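Local coordinates for conserved membrane protein (Chlamydia abortus, PDB 6GZU), which acts as a secreted effector of the CE clan that combines deubiquitinating and acetyltransferase activities and induces Golgi fragmentation, at residues 49-52 and 53-57. Residues are numbered along the deposited sequence; the frame is centred on the assembly and turned at random.
Sequences FSIE and RAVLK
Glu52 and Leu56, one helical turn apart, run side by side in the same direction, and the methylene CG of Glu52 rests 3.8 Å from CD1 of Leu56. The next pair round the helix, Ile51 and Val55, meets at an oblique angle, with CD1 of Ile51 reaching CG2 of Val55 at 3.9 Å. Val55 has CG1 opposite its own N (chi1 169°), which leaves CG2 on the N side, 3.3 Å from the carbonyl oxygen of Ile51. Beneath these side chains the first turn of helix 51-58 closes through i to i+4 bonds: Ala54 N to Ser50 O (3.1 Å), Val55 N to Ile51 O (3.0 Å) and Leu56 N to Glu52 O, the last at 2.9 Å and nearly straight (173°). A water extends the pattern backward, donating to Phe49 O and accepting from Arg53 N, in place of a direct bond between this i to i+4 pair. In this catalytic fragment of a CE-clan enzyme, the short helix packs against strand 100-107 of the central sheet, where Tyr103 touches both Ile51 and Val55, and against helix 159-174. The extended chain of Glu52 (chi2 180°) carries OE2 to Ser168 and Arg172 of helix 159-174, with a hydrogen bond to the first and a salt bridge to the second. Further along the helix, Leu56, which also touches Arg172, lies about 8 Å, side chain to side chain, from the zinc ligand His60.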
loop_
_atom_site.group_PDB
_atom_site.type_symbol
_atom_site.label_atom_id
_atom_site.label_comp_id
_atom_site.label_asym_id
_atom_site.label_seq_id
_atom_site.Cartn_x
_atom_site.Cartn_y
_atom_site.Cartn_z
ATOM N N PHE A 49 4.193 -3.882 -11.618
ATOM C CA PHE A 49 4.863 -3.116 -12.665
ATOM C C PHE A 49 4.827 -1.624 -12.401
ATOM O O PHE A 49 5.668 -0.915 -12.931
ATOM C CB PHE A 49 4.255 -3.412 -14.042
ATOM C CG PHE A 49 4.407 -4.829 -14.478
ATOM C CD1 PHE A 49 5.642 -5.349 -14.735
ATOM C CD2 PHE A 49 3.302 -5.631 -14.633
ATOM C CE1 PHE A 49 5.794 -6.665 -15.128
ATOM C CE2 PHE A 49 3.438 -6.937 -15.058
ATOM C CZ PHE A 49 4.685 -7.465 -15.325
ATOM N N SER A 50 3.880 -1.152 -11.590
ATOM C CA SER A 50 3.705 0.292 -11.411
ATOM C C SER A 50 4.065 0.773 -10.025
ATOM O O SER A 50 4.200 1.995 -9.806
ATOM C CB SER A 50 2.286 0.714 -11.748
ATOM O OG SER A 50 1.415 0.224 -10.748
ATOM N N ILE A 51 4.297 -0.135 -9.080
ATOM C CA ILE A 51 4.501 0.282 -7.679
ATOM C C ILE A 51 5.777 1.137 -7.500
ATOM O O ILE A 51 5.731 2.109 -6.775
ATOM C CB ILE A 51 4.469 -0.957 -6.710
ATOM C CG1 ILE A 51 4.667 -0.561 -5.257
ATOM C CG2 ILE A 51 5.526 -1.992 -7.098
ATOM C CD1 ILE A 51 3.601 0.375 -4.672
ATOM N N GLU A 52 6.881 0.826 -8.182
ATOM C CA GLU A 52 8.089 1.609 -7.944
ATOM C C GLU A 52 7.860 3.067 -8.394
ATOM O O GLU A 52 8.235 4.024 -7.681
ATOM C CB GLU A 52 9.298 1.008 -8.651
ATOM C CG GLU A 52 10.533 1.907 -8.548
ATOM C CD GLU A 52 11.707 1.301 -9.240
ATOM O OE1 GLU A 52 11.554 0.595 -10.276
ATOM O OE2 GLU A 52 12.831 1.521 -8.765
ATOM N N ARG A 53 7.294 3.238 -9.593
ATOM C CA ARG A 53 7.023 4.601 -10.111
ATOM C C ARG A 53 6.081 5.348 -9.162
ATOM O O ARG A 53 6.281 6.550 -8.888
ATOM C CB ARG A 53 6.469 4.537 -11.547
ATOM C CG ARG A 53 6.106 5.858 -12.202
ATOM C CD ARG A 53 7.301 6.709 -12.489
ATOM N NE ARG A 53 8.241 6.053 -13.404
ATOM C CZ ARG A 53 8.206 6.135 -14.739
ATOM N NH1 ARG A 53 7.255 6.847 -15.361
ATOM N NH2 ARG A 53 9.134 5.494 -15.456
ATOM N N ALA A 54 5.074 4.669 -8.610
ATOM C CA ALA A 54 4.150 5.317 -7.689
ATOM C C ALA A 54 4.842 5.806 -6.420
ATOM O O ALA A 54 4.648 6.965 -5.959
ATOM C CB ALA A 54 2.967 4.386 -7.344
ATOM N N VAL A 55 5.677 4.954 -5.845
ATOM C CA VAL A 55 6.437 5.329 -4.663
ATOM C C VAL A 55 7.363 6.501 -4.949
ATOM O O VAL A 55 7.413 7.472 -4.162
ATOM C CB VAL A 55 7.263 4.103 -4.177
ATOM C CG1 VAL A 55 8.266 4.531 -3.107
ATOM C CG2 VAL A 55 6.341 2.990 -3.647
ATOM N N LEU A 56 8.135 6.420 -6.031
ATOM C CA LEU A 56 9.043 7.518 -6.358
ATOM C C LEU A 56 8.307 8.821 -6.586
ATOM O O LEU A 56 8.729 9.870 -6.075
ATOM C CB LEU A 56 9.894 7.190 -7.580
ATOM C CG LEU A 56 10.815 5.994 -7.403
ATOM C CD1 LEU A 56 11.484 5.560 -8.737
ATOM C CD2 LEU A 56 11.898 6.368 -6.391
ATOM N N LYS A 57 7.173 8.787 -7.278
ATOM C CA LYS A 57 6.413 10.039 -7.482
ATOM C C LYS A 57 5.878 10.555 -6.148
ATOM O O LYS A 57 5.908 11.764 -5.883
ATOM C CB LYS A 57 5.250 9.853 -8.470
ATOM C CG LYS A 57 5.701 9.739 -9.946
ATOM C CD LYS A 57 4.527 9.376 -10.867
ATOM C CE LYS A 57 3.466 10.489 -10.862
ATOM N NZ LYS A 57 4.043 11.827 -11.249
HETATM O O HOH W 1 7.156 1.173 -11.657
#